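Long-range contact in probable glutathione S-transferase GSTU1 (Oryza sativa, PDB 1OYJ), which conjugates reduced glutathione to a wide range of hydrophobic electrophiles, natural and foreign, and so serves in herbicide detoxification: residues 18-23 with 166-171. Sequence-based numbering, arbitrary orientation.
Sequences GQRCRI and DVALVP
Arg20 and Ala168 form the direct hydrogen bonds of this contact, a worked example of an arginine gripping a single backbone carbonyl of a neighbouring helix. With CG anti to the carbonyl carbon (chi1 -61°) and the chain extended out to NE, the guanidinium comes edge-on to Ala168 O and grips it side-on with two nitrogens. Arg20 NE lies 2.9 Å from Ala168 O, in the carbonyl plane and on a lone pair, whereas NH2, also 2.9 Å from that oxygen, sits above the carbonyl plane. Both bonds are bent, 138° and 141° at the hydrogens, as one oxygen shared by two N-H groups requires. The remaining nitrogen, NH1, meets Asp112 in a salt bridge and Ser69 OG in a hydrogen bond, which should help hold the group's orientation and balance its positive charge. The methyl of Ala168 lies over one guanidinium face.

A water forms the second polar link, donating to Gln19 OE1 at 2.7 Å and to Pro171 O at 2.9 Å; the amide's NE2 is held by the backbone oxygen of Trp13.

Van der Waals contacts make up the rest. Pro171 CB lies 3.5 Å from Gln19 OE1, while Pro171 CG packs against Arg20 CG, the Arg20 and Pro171 side chains crossing nearly at right angles. Ile23 reaches Val170 CG1 with CD1 (3.8 Å) and slides past Val167, CG2 meeting CG2; Val167 CG1 rests 3.4 Å from Arg20 O. Leu211 and helix 205-210 close over Ile23.

Helix 16-28 of the thioredoxin-like N-terminal domain thus packs on residues 166-171 of the all-helical C-terminal domain, part of the buried interface between the two domains of the glutathione transferase fold. The Arg20 side chain comes within about 4 Å of a bound glutathione and, through its bond to Ser69 of the pocket, is placed as a second-shell residue of the glutathione site.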
ATOM      1  N   GLY A  18     -12.449  -1.978  -7.890  1.00 20.02           N
ATOM      2  CA  GLY A  18     -12.602  -1.711  -9.331  1.00 19.43           C
ATOM      3  C   GLY A  18     -13.383  -0.411  -9.560  1.00 20.65           C
ATOM      4  O   GLY A  18     -13.060   0.392 -10.383  1.00 20.32           O
ATOM      5  N   GLN A  19     -14.340  -0.132  -8.721  1.00 20.35           N
ATOM      6  CA  GLN A  19     -15.036   1.127  -8.821  1.00 20.45           C
ATOM      7  C   GLN A  19     -14.111   2.367  -8.697  1.00 20.00           C
ATOM      8  O   GLN A  19     -14.357   3.361  -9.332  1.00 18.60           O
ATOM      9  CB  GLN A  19     -16.185   1.178  -7.835  1.00 19.78           C
ATOM     10  CG  GLN A  19     -17.376   0.241  -8.267  1.00 22.57           C
ATOM     11  CD  GLN A  19     -18.248  -0.065  -7.093  1.00 23.93           C
ATOM     12  OE1 GLN A  19     -18.048   0.518  -6.071  1.00 23.32           O
ATOM     13  NE2 GLN A  19     -19.192  -1.013  -7.221  1.00 18.58           N
ATOM     14  N   ARG A  20     -13.072   2.304  -7.849  1.00 18.68           N
ATOM     15  CA  ARG A  20     -12.126   3.320  -7.833  1.00 20.53           C
ATOM     16  C   ARG A  20     -11.608   3.669  -9.209  1.00 20.24           C
ATOM     17  O   ARG A  20     -11.481   4.850  -9.519  1.00 19.24           O
ATOM     18  CB  ARG A  20     -10.883   3.031  -6.966  1.00 21.45           C
ATOM     19  CG  ARG A  20     -11.130   2.801  -5.522  1.00 21.83           C
ATOM     20  CD  ARG A  20      -9.950   2.208  -4.806  1.00 18.90           C
ATOM     21  NE  ARG A  20     -10.112   2.245  -3.374  1.00 19.30           N
ATOM     22  CZ  ARG A  20      -9.242   1.790  -2.505  1.00 21.04           C
ATOM     23  NH1 ARG A  20      -8.209   1.045  -2.903  1.00 18.82           N
ATOM     24  NH2 ARG A  20      -9.412   2.041  -1.227  1.00 17.47           N
ATOM     25  N   CYS A  21     -11.173   2.667  -9.937  1.00 21.44           N
ATOM     26  CA  CYS A  21     -10.533   2.879 -11.176  1.00 21.35           C
ATOM     27  C   CYS A  21     -11.591   3.355 -12.186  1.00 20.43           C
ATOM     28  O   CYS A  21     -11.303   4.143 -13.083  1.00 20.34           O
ATOM     29  CB  CYS A  21      -9.947   1.579 -11.691  1.00 24.17           C
ATOM     30  SG  CYS A  21      -8.906   0.704 -10.535  1.00 25.63           S
ATOM     31  N   ARG A  22     -12.816   2.837 -12.080  1.00 18.54           N
ATOM     32  CA  ARG A  22     -13.889   3.371 -12.978  1.00 20.66           C
ATOM     33  C   ARG A  22     -14.097   4.903 -12.791  1.00 19.64           C
ATOM     34  O   ARG A  22     -14.207   5.646 -13.814  1.00 20.11           O
ATOM     35  CB  ARG A  22     -15.276   2.683 -12.812  1.00 19.86           C
ATOM     36  CG  ARG A  22     -15.238   1.137 -13.207  1.00 23.00           C
ATOM     37  CD  ARG A  22     -16.463   0.303 -12.770  1.00 24.59           C
ATOM     38  NE  ARG A  22     -16.130  -0.813 -11.944  1.00 24.90           N
ATOM     39  CZ  ARG A  22     -17.010  -1.504 -11.266  1.00 25.60           C
ATOM     40  NH1 ARG A  22     -16.606  -2.478 -10.490  1.00 26.38           N
ATOM     41  NH2 ARG A  22     -18.285  -1.176 -11.309  1.00 24.84           N
ATOM     42  N   ILE A  23     -14.247   5.322 -11.538  1.00 17.77           N
ATOM     43  CA  ILE A  23     -14.467   6.751 -11.220  1.00 19.13           C
ATOM     44  C   ILE A  23     -13.298   7.594 -11.690  1.00 19.94           C
ATOM     45  O   ILE A  23     -13.486   8.656 -12.228  1.00 22.77           O
ATOM     46  CB  ILE A  23     -14.712   6.880  -9.715  1.00 17.78           C
ATOM     47  CG1 ILE A  23     -16.088   6.264  -9.407  1.00 16.66           C
ATOM     48  CG2 ILE A  23     -14.620   8.294  -9.186  1.00 18.84           C
ATOM     49  CD1 ILE A  23     -16.210   5.982  -7.874  1.00 19.90           C
ATOM     50  N   ASP A 166     -10.228  10.856  -1.900  1.00 16.99           N
ATOM     51  CA  ASP A 166     -11.657  10.859  -2.132  1.00 18.56           C
ATOM     52  C   ASP A 166     -12.045   9.626  -2.996  1.00 17.81           C
ATOM     53  O   ASP A 166     -12.975   8.927  -2.693  1.00 18.28           O
ATOM     54  CB  ASP A 166     -12.141  12.058  -2.808  1.00 18.51           C
ATOM     55  CG  ASP A 166     -11.854  13.350  -2.013  1.00 19.88           C
ATOM     56  OD1 ASP A 166     -12.489  13.604  -0.964  1.00 20.05           O
ATOM     57  OD2 ASP A 166     -11.023  14.156  -2.489  1.00 22.83           O
ATOM     58  N   VAL A 167     -11.307   9.432  -4.062  1.00 15.54           N
ATOM     59  CA  VAL A 167     -11.534   8.303  -4.928  1.00 17.35           C
ATOM     60  C   VAL A 167     -11.323   6.994  -4.248  1.00 16.11           C
ATOM     61  O   VAL A 167     -12.131   6.060  -4.405  1.00 16.64           O
ATOM     62  CB  VAL A 167     -10.811   8.480  -6.264  1.00 14.48           C
ATOM     63  CG1 VAL A 167     -11.059   7.248  -7.152  1.00 17.25           C
ATOM     64  CG2 VAL A 167     -11.369   9.669  -7.012  1.00 18.30           C
ATOM     65  N   ALA A 168     -10.279   6.859  -3.455  1.00 17.03           N
ATOM     66  CA  ALA A 168     -10.060   5.608  -2.726  1.00 18.14           C
ATOM     67  C   ALA A 168     -11.212   5.251  -1.778  1.00 18.90           C
ATOM     68  O   ALA A 168     -11.503   4.087  -1.589  1.00 16.25           O
ATOM     69  CB  ALA A 168      -8.799   5.684  -1.946  1.00 20.68           C
ATOM     70  N   LEU A 169     -11.811   6.257  -1.136  1.00 15.27           N
ATOM     71  CA  LEU A 169     -12.781   5.970  -0.076  1.00 15.64           C
ATOM     72  C   LEU A 169     -14.227   5.927  -0.633  1.00 15.36           C
ATOM     73  O   LEU A 169     -15.093   5.214  -0.120  1.00 15.88           O
ATOM     74  CB  LEU A 169     -12.745   7.132   0.950  1.00 15.77           C
ATOM     75  CG  LEU A 169     -13.698   6.991   2.158  1.00 16.09           C
ATOM     76  CD1 LEU A 169     -13.553   5.681   2.866  1.00 15.90           C
ATOM     77  CD2 LEU A 169     -13.480   8.123   3.135  1.00 15.92           C
ATOM     78  N   VAL A 170     -14.476   6.702  -1.701  1.00 15.63           N
ATOM     79  CA  VAL A 170     -15.915   6.913  -2.094  1.00 17.11           C
ATOM     80  C   VAL A 170     -16.732   5.673  -2.406  1.00 16.35           C
ATOM     81  O   VAL A 170     -17.890   5.631  -2.043  1.00 17.14           O
ATOM     82  CB  VAL A 170     -16.094   7.971  -3.133  1.00 16.07           C
ATOM     83  CG1 VAL A 170     -15.597   7.566  -4.434  1.00 17.29           C
ATOM     84  CG2 VAL A 170     -17.552   8.506  -3.183  1.00 16.91           C
ATOM     85  N   PRO A 171     -16.152   4.635  -3.011  1.00 16.61           N
ATOM     86  CA  PRO A 171     -16.960   3.434  -3.225  1.00 17.49           C
ATOM     87  C   PRO A 171     -17.529   2.818  -1.955  1.00 17.77           C
ATOM     88  O   PRO A 171     -18.638   2.275  -1.962  1.00 17.75           O
ATOM     89  CB  PRO A 171     -16.041   2.488  -3.982  1.00 19.34           C
ATOM     90  CG  PRO A 171     -14.983   3.439  -4.620  1.00 18.49           C
ATOM     91  CD  PRO A 171     -14.798   4.509  -3.591  1.00 16.32           C
TER
HETATM   92  O   HOH W   1     -18.985  -0.114  -3.610  1.00 41.20           O